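PDB 6Y60: capsid protein VP1 from Human polyomavirus 12, which probably builds the T=7 icosahedral shell of the virus from pentamers, which here carry bound sialic acid. Local coordinates for residues A51-R56 / S143-Y148; E44-A49 / Q257-L262; D107-T112 / G247-G252. All coordinates share one frame; numbering follows the deposited sequence.

The three contacts illustrate how loops and sheet together build a sialic acid site that spans two subunits. Contacts 1 and 2, with centres about 17 Å apart, meet where Asp55 CA lies 3.7 Å from Ala49 CB, and both touch the same sialic acid. Contact 2 also adjoins contact 3, centre to centre about 12 Å, through the neighbouring strands 237-250 and 257-276, where Arg258 O and Phe249 N are 2.6 Å apart, a probable hydrogen bond. Contacts 1 and 3 do not touch, their nearest atoms being about 13 Å apart. Contact 3 serves another sialic acid, held mainly by a neighbouring subunit, just as Arg111 of a neighbouring subunit completes the site at contacts 1 and 2.

Contact 1: residues A51-R56 / S143-Y148; sequences ARETDR and SHLVQY. With SIA (N-acetyl-alpha-neuraminic acid), chain K.
With CG lying opposite the carbonyl carbon in both Arg56 (chi1 -80°) and Gln147 (chi1 -63°), the two side chains run alongside each other in the same direction, and the amide oxygen arrives at the guanidinium. Arg56 NE donates to Gln147 OE1 at 2.6 Å. The bond is short but bent, 140° at the hydrogen; the donor stands above the plane of the amide carbonyl, not on a lone pair, and the two flat groups are steeply turned against each other. Arg56 NH2 adds a weak second bond to the same oxygen. At the other corner of the amide, Gln147 NE2 lies 2.9 Å from Glu53 O, while the backbones are tied by Gln147 N donating to Asp55 O at 3.0 Å.

Arg52 reaches across with an extended chain. Leu145 crosses it at about a right angle and sets CG over one guanidinium face, with CD1 3.4 Å from Arg52 NH1. The charged end itself belongs to the subunit interface: NH1 bonds to Thr38 of a neighbouring subunit, whose Trp39 makes a cation-pi contact. Asp55 behaves likewise, its OD2 touching Val146 CG2 while OD1 is bonded to His106 of that subunit.

Two waters fill the seam. One donates to Arg52 O and Asp55 OD2 and accepts from Ser143 OG, which also receives Leu145 N in an ST turn. The other donates to Arg52 O and Leu145 O and accepts from Asp55 N.

In this braced loop, Arg56 presents backbone atoms to the sugar: its N donates to sialic acid O10 at 3.0 Å, and O4 of the sugar donates to Arg56 O at 2.6 Å. Such recognition by surface loops projecting from a beta-sandwich is characteristic of the sialic acid sites of polyomavirus VP1.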
loop_
_atom_site.group_PDB
_atom_site.type_symbol
_atom_site.label_atom_id
_atom_site.label_comp_id
_atom_site.label_asym_id
_atom_site.label_seq_id
_atom_site.Cartn_x
_atom_site.Cartn_y
_atom_site.Cartn_z
ATOM N N ALA A 51 4.781 -5.507 36.932
ATOM C CA ALA A 51 5.526 -4.293 37.313
ATOM C C ALA A 51 6.736 -4.183 36.392
ATOM O O ALA A 51 7.314 -5.211 35.995
ATOM C CB ALA A 51 5.946 -4.356 38.780
ATOM N N ARG A 52 7.113 -2.958 36.082
ATOM C CA ARG A 52 8.321 -2.654 35.285
ATOM C C ARG A 52 9.580 -3.231 35.966
ATOM O O ARG A 52 10.475 -3.707 35.248
ATOM C CB ARG A 52 8.357 -1.133 35.133
ATOM C CG ARG A 52 9.212 -0.658 33.985
ATOM C CD ARG A 52 8.896 0.782 33.691
ATOM N NE ARG A 52 9.852 1.140 32.661
ATOM C CZ ARG A 52 10.928 1.878 32.857
ATOM N NH1 ARG A 52 11.182 2.415 34.047
ATOM N NH2 ARG A 52 11.712 2.137 31.832
ATOM N N GLU A 53 9.591 -3.298 37.304
ATOM C CA GLU A 53 10.777 -3.674 38.119
ATOM C C GLU A 53 10.836 -5.183 38.349
ATOM O O GLU A 53 11.852 -5.611 38.894
ATOM C CB GLU A 53 10.734 -2.946 39.459
ATOM C CG GLU A 53 10.723 -1.437 39.311
ATOM C CD GLU A 53 9.377 -0.806 38.984
ATOM O OE1 GLU A 53 8.329 -1.497 39.129
ATOM O OE2 GLU A 53 9.380 0.384 38.588
ATOM N N THR A 54 9.802 -5.953 37.975
ATOM C CA THR A 54 9.779 -7.434 38.088
ATOM C C THR A 54 9.497 -8.079 36.735
ATOM O O THR A 54 8.994 -9.213 36.687
ATOM C CB THR A 54 8.748 -7.921 39.116
ATOM O OG1 THR A 54 7.499 -7.334 38.761
ATOM C CG2 THR A 54 9.147 -7.582 40.536
ATOM N N ASP A 55 9.929 -7.429 35.668
ATOM C CA ASP A 55 9.728 -7.882 34.266
ATOM C C ASP A 55 10.776 -8.964 33.941
ATOM O O ASP A 55 11.925 -8.634 33.678
ATOM C CB ASP A 55 9.798 -6.634 33.392
ATOM C CG ASP A 55 9.450 -6.841 31.937
ATOM O OD1 ASP A 55 9.213 -7.983 31.548
ATOM O OD2 ASP A 55 9.441 -5.834 31.229
ATOM N N ARG A 56 10.388 -10.224 33.985
ATOM C CA ARG A 56 11.306 -11.379 33.903
ATOM C C ARG A 56 10.728 -12.321 32.864
ATOM O O ARG A 56 9.990 -13.230 33.227
ATOM C CB ARG A 56 11.426 -12.113 35.249
ATOM C CG ARG A 56 12.360 -11.460 36.260
ATOM C CD ARG A 56 12.386 -12.140 37.634
ATOM N NE ARG A 56 12.715 -11.159 38.673
ATOM C CZ ARG A 56 11.870 -10.673 39.583
ATOM N NH1 ARG A 56 10.618 -11.090 39.632
ATOM N NH2 ARG A 56 12.282 -9.749 40.439
ATOM N N SER A 143 12.513 -1.466 27.411
ATOM C CA SER A 143 12.713 -1.188 28.853
ATOM C C SER A 143 14.084 -1.653 29.343
ATOM O O SER A 143 14.386 -2.884 29.261
ATOM C CB SER A 143 11.656 -1.829 29.693
ATOM O OG SER A 143 11.949 -1.634 31.082
ATOM N N HIS A 144 14.799 -0.728 29.983
ATOM C CA HIS A 144 16.133 -0.992 30.567
ATOM C C HIS A 144 15.998 -1.855 31.823
ATOM O O HIS A 144 17.035 -2.422 32.244
ATOM C CB HIS A 144 16.878 0.319 30.812
ATOM C CG HIS A 144 16.477 1.050 32.047
ATOM N ND1 HIS A 144 17.104 0.826 33.253
ATOM C CD2 HIS A 144 15.580 2.037 32.252
ATOM C CE1 HIS A 144 16.582 1.623 34.164
ATOM N NE2 HIS A 144 15.631 2.372 33.576
ATOM N N LEU A 145 14.793 -1.985 32.392
ATOM C CA LEU A 145 14.625 -2.670 33.699
ATOM C C LEU A 145 14.361 -4.147 33.507
ATOM O O LEU A 145 14.315 -4.825 34.535
ATOM C CB LEU A 145 13.530 -2.017 34.542
ATOM C CG LEU A 145 13.931 -0.650 35.084
ATOM C CD1 LEU A 145 12.756 0.001 35.793
ATOM C CD2 LEU A 145 15.146 -0.761 36.016
ATOM N N VAL A 146 14.258 -4.638 32.269
ATOM C CA VAL A 146 13.987 -6.086 32.053
ATOM C C VAL A 146 15.139 -6.887 32.690
ATOM O O VAL A 146 16.316 -6.537 32.460
ATOM C CB VAL A 146 13.780 -6.453 30.574
ATOM C CG1 VAL A 146 13.709 -7.964 30.371
ATOM C CG2 VAL A 146 12.536 -5.773 30.023
ATOM N N GLN A 147 14.791 -7.946 33.420
ATOM C CA GLN A 147 15.739 -8.966 33.929
ATOM C C GLN A 147 15.633 -10.202 33.039
ATOM O O GLN A 147 14.637 -10.936 33.181
ATOM C CB GLN A 147 15.404 -9.329 35.378
ATOM C CG GLN A 147 15.541 -8.167 36.357
ATOM C CD GLN A 147 14.707 -8.401 37.597
ATOM O OE1 GLN A 147 14.629 -9.520 38.115
ATOM N NE2 GLN A 147 14.011 -7.362 38.041
ATOM N N TYR A 148 16.604 -10.377 32.143
ATOM C CA TYR A 148 16.678 -11.487 31.162
ATOM C C TYR A 148 17.224 -12.723 31.869
ATOM O O TYR A 148 18.056 -12.621 32.759
ATOM C CB TYR A 148 17.497 -11.081 29.934
ATOM C CG TYR A 148 16.780 -10.053 29.091
ATOM C CD1 TYR A 148 15.742 -10.436 28.257
ATOM C CD2 TYR A 148 17.084 -8.701 29.171
ATOM C CE1 TYR A 148 15.036 -9.509 27.508
ATOM C CE2 TYR A 148 16.382 -7.763 28.433
ATOM C CZ TYR A 148 15.358 -8.170 27.592
ATOM O OH TYR A 148 14.636 -7.268 26.861
HETATM C C1 SIA K . 5.149 -16.751 35.560
HETATM C C2 SIA K . 5.385 -15.642 36.555
HETATM C C3 SIA K . 6.865 -15.234 36.442
HETATM C C4 SIA K . 7.227 -14.469 35.158
HETATM C C5 SIA K . 6.231 -13.332 34.869
HETATM C C6 SIA K . 4.840 -13.946 34.918
HETATM C C7 SIA K . 3.706 -12.988 34.578
HETATM C C8 SIA K . 2.322 -13.600 34.824
HETATM C C9 SIA K . 1.196 -12.835 34.084
HETATM C C10 SIA K . 7.108 -11.662 33.316
HETATM C C11 SIA K . 7.326 -11.405 31.849
HETATM N N5 SIA K . 6.496 -12.782 33.561
HETATM O O1A SIA K . 6.124 -17.464 35.192
HETATM O O1B SIA K . 4.009 -16.919 35.103
HETATM O O4 SIA K . 8.557 -13.907 35.274
HETATM O O6 SIA K . 4.637 -14.443 36.242
HETATM O O7 SIA K . 3.854 -11.799 35.337
HETATM O O8 SIA K . 2.321 -14.947 34.364
HETATM O O9 SIA K . 1.221 -13.050 32.650
HETATM O O10 SIA K . 7.518 -10.915 34.189
HETATM O O HOH W 1 10.641 -3.698 32.387
HETATM O O HOH W 2 12.384 -5.802 35.757
#

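Contact 2: residues E44-A49 / Q257-L262; sequences EQVTVA and QRFRGL. With SIA (N-acetyl-alpha-neuraminic acid), chain K.
Glu44 OE1 and Arg258 NH2 form a salt bridge of 3.2 Å, the two side chains lying next to each other and pointing the same way. A bend at chi2 (-65°) folds the glutamate back toward the strand, and NH2 approaches the carboxylate from above its plane. Gln45 CG rests over a guanidinium face, 3.8 Å from Arg258 NH1, and a water accepts from both Gln45 NE2 and Arg258 NE. The backbones join where Val46 N donates to Gln257 O at 2.9 Å; a second water links Val46 O to Gln257 N. Further along, Val46 CG2 packs on Phe259 CE1 at 3.8 Å.

The next shell holds these groups in place. Arg258 NH2 also donates to Ser43 O, and Trp39 adds a cation-pi contact; Phe259 meets Trp248 edge to face.

From this attachment the chain runs on to sialic acid: N5 of the sugar donates to Thr47 OG1 at 2.9 Å, and Val48 exchanges bonds with it through both N and O. Carboxylate, carbonyl, water and aromatic partners together would be expected to fix the rotation of the guanidinium, while the salt bridge and the Val46-Gln257 backbone bond join the sugar-binding loop to strand 257-276.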
loop_
_atom_site.group_PDB
_atom_site.type_symbol
_atom_site.label_atom_id
_atom_site.label_comp_id
_atom_site.label_asym_id
_atom_site.label_seq_id
_atom_site.Cartn_x
_atom_site.Cartn_y
_atom_site.Cartn_z
ATOM N N GLU A 44 6.568 -20.394 23.879
ATOM C CA GLU A 44 5.662 -20.789 24.987
ATOM C C GLU A 44 4.652 -19.644 25.141
ATOM O O GLU A 44 4.844 -18.608 24.501
ATOM C CB GLU A 44 6.421 -21.141 26.264
ATOM C CG GLU A 44 7.234 -22.431 26.164
ATOM C CD GLU A 44 6.506 -23.758 25.982
ATOM O OE1 GLU A 44 5.255 -23.773 25.889
ATOM O OE2 GLU A 44 7.218 -24.799 25.912
ATOM N N GLN A 45 3.576 -19.887 25.883
ATOM C CA GLN A 45 2.528 -18.894 26.192
ATOM C C GLN A 45 3.184 -17.656 26.788
ATOM O O GLN A 45 3.950 -17.762 27.795
ATOM C CB GLN A 45 1.442 -19.506 27.083
ATOM C CG GLN A 45 0.523 -20.435 26.311
ATOM C CD GLN A 45 -0.599 -20.971 27.168
ATOM O OE1 GLN A 45 -0.652 -20.737 28.375
ATOM N NE2 GLN A 45 -1.554 -21.595 26.527
ATOM N N VAL A 46 2.898 -16.507 26.178
ATOM C CA VAL A 46 3.552 -15.235 26.564
ATOM C C VAL A 46 2.939 -14.765 27.868
ATOM O O VAL A 46 1.697 -14.555 27.899
ATOM C CB VAL A 46 3.426 -14.196 25.438
ATOM C CG1 VAL A 46 3.861 -12.796 25.875
ATOM C CG2 VAL A 46 4.186 -14.657 24.207
ATOM N N THR A 47 3.797 -14.533 28.875
ATOM C CA THR A 47 3.398 -13.914 30.155
ATOM C C THR A 47 3.788 -12.434 30.121
ATOM O O THR A 47 4.724 -12.049 29.374
ATOM C CB THR A 47 3.978 -14.678 31.356
ATOM O OG1 THR A 47 5.374 -14.391 31.469
ATOM C CG2 THR A 47 3.739 -16.175 31.260
ATOM N N VAL A 48 3.120 -11.632 30.926
ATOM C CA VAL A 48 3.274 -10.149 30.902
ATOM C C VAL A 48 3.619 -9.687 32.311
ATOM O O VAL A 48 2.924 -10.104 33.253
ATOM C CB VAL A 48 1.992 -9.485 30.358
ATOM C CG1 VAL A 48 2.089 -7.961 30.393
ATOM C CG2 VAL A 48 1.655 -9.962 28.950
ATOM N N ALA A 49 4.619 -8.823 32.447
ATOM C CA ALA A 49 5.064 -8.278 33.749
ATOM C C ALA A 49 3.881 -7.599 34.452
ATOM O O ALA A 49 3.093 -6.919 33.770
ATOM C CB ALA A 49 6.192 -7.297 33.568
ATOM N N GLN A 257 -1.321 -16.282 24.338
ATOM C CA GLN A 257 -0.841 -16.220 22.936
ATOM C C GLN A 257 0.576 -16.784 22.814
ATOM O O GLN A 257 1.321 -16.769 23.792
ATOM C CB GLN A 257 -0.945 -14.794 22.391
ATOM C CG GLN A 257 -2.384 -14.334 22.266
ATOM C CD GLN A 257 -2.512 -12.940 21.708
ATOM O OE1 GLN A 257 -2.373 -11.956 22.444
ATOM N NE2 GLN A 257 -2.835 -12.864 20.428
ATOM N N ARG A 258 0.906 -17.213 21.605
ATOM C CA ARG A 258 2.259 -17.717 21.252
ATOM C C ARG A 258 2.772 -17.028 19.986
ATOM O O ARG A 258 2.036 -17.000 18.978
ATOM C CB ARG A 258 2.197 -19.220 20.989
ATOM C CG ARG A 258 1.854 -20.064 22.194
ATOM C CD ARG A 258 1.566 -21.480 21.718
ATOM N NE ARG A 258 1.230 -22.332 22.846
ATOM C CZ ARG A 258 2.070 -23.008 23.629
ATOM N NH1 ARG A 258 1.567 -23.731 24.620
ATOM N NH2 ARG A 258 3.379 -22.985 23.442
ATOM N N PHE A 259 4.029 -16.584 19.994
ATOM C CA PHE A 259 4.694 -16.178 18.735
ATOM C C PHE A 259 4.672 -17.375 17.786
ATOM O O PHE A 259 4.824 -18.519 18.242
ATOM C CB PHE A 259 6.127 -15.713 18.951
ATOM C CG PHE A 259 6.281 -14.390 19.644
ATOM C CD1 PHE A 259 6.369 -14.323 21.028
ATOM C CD2 PHE A 259 6.443 -13.229 18.914
ATOM C CE1 PHE A 259 6.578 -13.114 21.668
ATOM C CE2 PHE A 259 6.592 -12.009 19.560
ATOM C CZ PHE A 259 6.666 -11.956 20.929
ATOM N N ARG A 260 4.524 -17.084 16.501
ATOM C CA ARG A 260 4.574 -18.042 15.375
ATOM C C ARG A 260 5.550 -17.471 14.355
ATOM O O ARG A 260 5.417 -16.302 14.003
ATOM C CB ARG A 260 3.185 -18.306 14.790
ATOM C CG ARG A 260 3.182 -19.205 13.556
ATOM C CD ARG A 260 3.877 -20.549 13.766
ATOM N NE ARG A 260 3.596 -21.467 12.672
ATOM C CZ ARG A 260 4.333 -22.544 12.377
ATOM N NH1 ARG A 260 3.985 -23.323 11.370
ATOM N NH2 ARG A 260 5.412 -22.839 13.079
ATOM N N GLY A 261 6.541 -18.274 13.976
ATOM C CA GLY A 261 7.550 -17.930 12.968
ATOM C C GLY A 261 7.582 -18.989 11.905
ATOM O O GLY A 261 6.915 -20.053 12.067
ATOM N N LEU A 262 8.261 -18.687 10.814
ATOM C CA LEU A 262 8.351 -19.590 9.652
ATOM C C LEU A 262 9.804 -19.674 9.231
ATOM O O LEU A 262 10.567 -18.733 9.476
ATOM C CB LEU A 262 7.491 -19.048 8.526
ATOM C CG LEU A 262 5.994 -19.135 8.765
ATOM C CD1 LEU A 262 5.247 -18.473 7.616
ATOM C CD2 LEU A 262 5.564 -20.594 8.923
HETATM C C1 SIA K . 5.149 -16.751 35.560
HETATM C C2 SIA K . 5.385 -15.642 36.555
HETATM C C3 SIA K . 6.865 -15.234 36.442
HETATM C C4 SIA K . 7.227 -14.469 35.158
HETATM C C5 SIA K . 6.231 -13.332 34.869
HETATM C C6 SIA K . 4.840 -13.946 34.918
HETATM C C7 SIA K . 3.706 -12.988 34.578
HETATM C C8 SIA K . 2.322 -13.600 34.824
HETATM C C9 SIA K . 1.196 -12.835 34.084
HETATM C C10 SIA K . 7.108 -11.662 33.316
HETATM C C11 SIA K . 7.326 -11.405 31.849
HETATM N N5 SIA K . 6.496 -12.782 33.561
HETATM O O1A SIA K . 6.124 -17.464 35.192
HETATM O O1B SIA K . 4.009 -16.919 35.103
HETATM O O4 SIA K . 8.557 -13.907 35.274
HETATM O O6 SIA K . 4.637 -14.443 36.242
HETATM O O7 SIA K . 3.854 -11.799 35.337
HETATM O O8 SIA K . 2.321 -14.947 34.364
HETATM O O9 SIA K . 1.221 -13.050 32.650
HETATM O O10 SIA K . 7.518 -10.915 34.189
HETATM O O HOH W 3 -1.491 -22.411 24.031
HETATM O O HOH W 4 -0.258 -14.413 26.151
#

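Contact 3: residues D107-T112 / G247-G252; sequences DYMTRT and GWFTAG. With SIA (N-acetyl-alpha-neuraminic acid), chain S.
Tyr108 lays its ring over Gly252, whose CA sits 3.9 Å from the ring centroid and 18° off the normal, a CH-pi contact. With CG set opposite the backbone N (chi1 -178°), the ring swings across the main chain at Gly252, and since Gly252 has no side chain, the aromatic face closes directly on main chain. Tyr108 is also the centre of an inverse gamma turn, and its carbonyl oxygen accepts from Gly252 N at 2.9 Å. The donor comes from well above the carbonyl plane, 51° out of it.

Met109 pairs with Ala251 in a single beta bridge, and its CA-H points at Thr250 O, with 3.5 Å between Met109 CA and that oxygen. Its side chain sets out away from the strand overall, and Met109 CG meets Phe249 CE2 at 3.8 Å, the two side chains crossing nearly at right angles. Phe249 also pairs edge to face with Phe42.

Thr110 turns its hydroxyl to the methyl of the other threonine: OG1 is 3.1 Å from Thr250 CG2, a close approach. A water 2.5 Å from Thr110 OG1 reaches Ala251 O only weakly. Another donates to Thr250 O and takes a weak bond from Thr110 N, so water-mediated links, partly weak, supplement the single direct backbone bond.

Arg111 turns away from strand 237-250. Its NE is held by Gly115 O, and NH1 donates to O9 of a sialic acid at 2.8 Å. That sugar is gripped mainly by Thr47, Val48 and Arg56 of a neighbouring subunit.

The chemistry is therefore divided: one direct backbone bond, an aromatic face and the methylene CG of Met109 packed on Phe249 fix the loop to the sheet, leaving its arginine to offer a charged N-H to a neutral hydroxyl of the sugar across the subunit boundary.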
loop_
_atom_site.group_PDB
_atom_site.type_symbol
_atom_site.label_atom_id
_atom_site.label_comp_id
_atom_site.label_asym_id
_atom_site.label_seq_id
_atom_site.Cartn_x
_atom_site.Cartn_y
_atom_site.Cartn_z
ATOM N N ASP A 107 -7.713 -25.792 13.291
ATOM C CA ASP A 107 -6.949 -26.185 14.491
ATOM C C ASP A 107 -7.742 -25.766 15.739
ATOM O O ASP A 107 -8.695 -24.975 15.624
ATOM C CB ASP A 107 -5.533 -25.601 14.474
ATOM C CG ASP A 107 -4.529 -26.258 13.534
ATOM O OD1 ASP A 107 -4.692 -27.483 13.195
ATOM O OD2 ASP A 107 -3.540 -25.557 13.190
ATOM N N TYR A 108 -7.294 -26.236 16.895
ATOM C CA TYR A 108 -7.873 -25.915 18.219
ATOM C C TYR A 108 -7.498 -24.455 18.537
ATOM O O TYR A 108 -6.444 -24.236 19.137
ATOM C CB TYR A 108 -7.424 -26.935 19.260
ATOM C CG TYR A 108 -7.991 -26.719 20.641
ATOM C CD1 TYR A 108 -9.310 -26.339 20.819
ATOM C CD2 TYR A 108 -7.190 -26.796 21.756
ATOM C CE1 TYR A 108 -9.828 -26.092 22.077
ATOM C CE2 TYR A 108 -7.696 -26.585 23.031
ATOM C CZ TYR A 108 -9.018 -26.212 23.187
ATOM O OH TYR A 108 -9.554 -25.994 24.422
ATOM N N MET A 109 -8.345 -23.531 18.084
ATOM C CA MET A 109 -8.124 -22.064 17.998
ATOM C C MET A 109 -9.371 -21.323 18.519
ATOM O O MET A 109 -10.492 -21.896 18.504
ATOM C CB MET A 109 -7.861 -21.671 16.540
ATOM C CG MET A 109 -6.612 -22.284 15.934
ATOM S SD MET A 109 -6.698 -22.321 14.117
ATOM C CE MET A 109 -6.003 -20.726 13.705
ATOM N N THR A 110 -9.226 -20.078 18.978
ATOM C CA THR A 110 -10.387 -19.223 19.356
ATOM C C THR A 110 -11.308 -19.115 18.159
ATOM O O THR A 110 -10.783 -19.098 17.045
ATOM C CB THR A 110 -9.987 -17.803 19.769
ATOM O OG1 THR A 110 -8.861 -17.920 20.622
ATOM C CG2 THR A 110 -11.103 -17.088 20.496
ATOM N N ARG A 111 -12.628 -19.029 18.380
ATOM C CA ARG A 111 -13.579 -18.790 17.278
ATOM C C ARG A 111 -14.694 -17.858 17.735
ATOM O O ARG A 111 -14.933 -17.758 18.924
ATOM C CB ARG A 111 -14.127 -20.115 16.749
ATOM C CG ARG A 111 -14.996 -20.888 17.719
ATOM C CD ARG A 111 -15.148 -22.356 17.272
ATOM N NE ARG A 111 -15.794 -22.429 15.965
ATOM C CZ ARG A 111 -16.439 -23.473 15.469
ATOM N NH1 ARG A 111 -16.531 -24.592 16.172
ATOM N NH2 ARG A 111 -16.995 -23.376 14.267
ATOM N N THR A 112 -15.395 -17.276 16.782
ATOM C CA THR A 112 -16.578 -16.425 17.032
ATOM C C THR A 112 -17.805 -17.224 16.602
ATOM O O THR A 112 -17.972 -17.423 15.390
ATOM C CB THR A 112 -16.459 -15.090 16.294
ATOM O OG1 THR A 112 -15.230 -14.483 16.725
ATOM C CG2 THR A 112 -17.641 -14.182 16.563
ATOM N N GLY A 247 3.381 -13.183 13.685
ATOM C CA GLY A 247 2.358 -12.676 14.623
ATOM C C GLY A 247 2.144 -13.659 15.752
ATOM O O GLY A 247 3.116 -14.406 16.086
ATOM N N TRP A 248 0.949 -13.653 16.352
ATOM C CA TRP A 248 0.662 -14.493 17.541
ATOM C C TRP A 248 -0.431 -15.489 17.189
ATOM O O TRP A 248 -1.429 -15.090 16.523
ATOM C CB TRP A 248 0.273 -13.674 18.776
ATOM C CG TRP A 248 1.399 -12.817 19.245
ATOM C CD1 TRP A 248 2.534 -13.243 19.865
ATOM C CD2 TRP A 248 1.529 -11.399 19.065
ATOM N NE1 TRP A 248 3.349 -12.185 20.110
ATOM C CE2 TRP A 248 2.762 -11.034 19.647
ATOM C CE3 TRP A 248 0.715 -10.397 18.523
ATOM C CZ2 TRP A 248 3.210 -9.713 19.668
ATOM C CZ3 TRP A 248 1.147 -9.088 18.562
ATOM C CH2 TRP A 248 2.393 -8.754 19.100
ATOM N N PHE A 249 -0.242 -16.723 17.661
ATOM C CA PHE A 249 -1.253 -17.815 17.582
ATOM C C PHE A 249 -2.023 -17.805 18.904
ATOM O O PHE A 249 -1.383 -17.595 19.997
ATOM C CB PHE A 249 -0.550 -19.157 17.320
ATOM C CG PHE A 249 -1.444 -20.378 17.303
ATOM C CD1 PHE A 249 -1.717 -21.065 18.484
ATOM C CD2 PHE A 249 -2.026 -20.824 16.123
ATOM C CE1 PHE A 249 -2.523 -22.199 18.481
ATOM C CE2 PHE A 249 -2.862 -21.928 16.124
ATOM C CZ PHE A 249 -3.110 -22.617 17.301
ATOM N N THR A 250 -3.332 -18.080 18.857
ATOM C CA THR A 250 -4.170 -18.193 20.079
ATOM C C THR A 250 -4.828 -19.583 20.102
ATOM O O THR A 250 -5.718 -19.836 19.261
ATOM C CB THR A 250 -5.189 -17.041 20.209
ATOM O OG1 THR A 250 -4.549 -15.758 20.166
ATOM C CG2 THR A 250 -5.958 -17.134 21.508
ATOM N N ALA A 251 -4.388 -20.454 21.007
ATOM C CA ALA A 251 -4.968 -21.805 21.197
ATOM C C ALA A 251 -6.404 -21.646 21.723
ATOM O O ALA A 251 -6.697 -20.681 22.467
ATOM C CB ALA A 251 -4.091 -22.615 22.135
ATOM N N GLY A 252 -7.276 -22.595 21.382
ATOM C CA GLY A 252 -8.691 -22.616 21.790
ATOM C C GLY A 252 -8.866 -22.912 23.262
ATOM O O GLY A 252 -10.009 -22.872 23.714
HETATM C C1 SIA S . -17.919 -32.838 13.010
HETATM C C2 SIA S . -17.124 -33.326 14.219
HETATM C C3 SIA S . -15.870 -34.116 13.805
HETATM C C4 SIA S . -14.723 -33.244 13.206
HETATM C C5 SIA S . -14.429 -31.981 14.049
HETATM C C6 SIA S . -15.765 -31.319 14.307
HETATM C C7 SIA S . -15.700 -30.012 15.102
HETATM C C8 SIA S . -17.093 -29.570 15.542
HETATM C C9 SIA S . -17.021 -28.154 16.134
HETATM C C10 SIA S . -12.297 -30.994 13.487
HETATM C C11 SIA S . -11.614 -29.969 12.618
HETATM N N5 SIA S . -13.590 -31.052 13.317
HETATM O O1A SIA S . -17.790 -33.369 11.876
HETATM O O1B SIA S . -18.691 -31.876 13.088
HETATM O O2 SIA S . -17.953 -34.144 15.093
HETATM O O4 SIA S . -13.533 -34.035 13.141
HETATM O O6 SIA S . -16.552 -32.280 15.014
HETATM O O7 SIA S . -14.854 -30.205 16.247
HETATM O O8 SIA S . -18.018 -29.594 14.434
HETATM O O9 SIA S . -16.738 -27.198 15.070
HETATM O O10 SIA S . -11.692 -31.679 14.294
HETATM O O HOH W 5 -9.688 -19.122 22.701
HETATM O O HOH W 6 -7.155 -18.397 17.686
#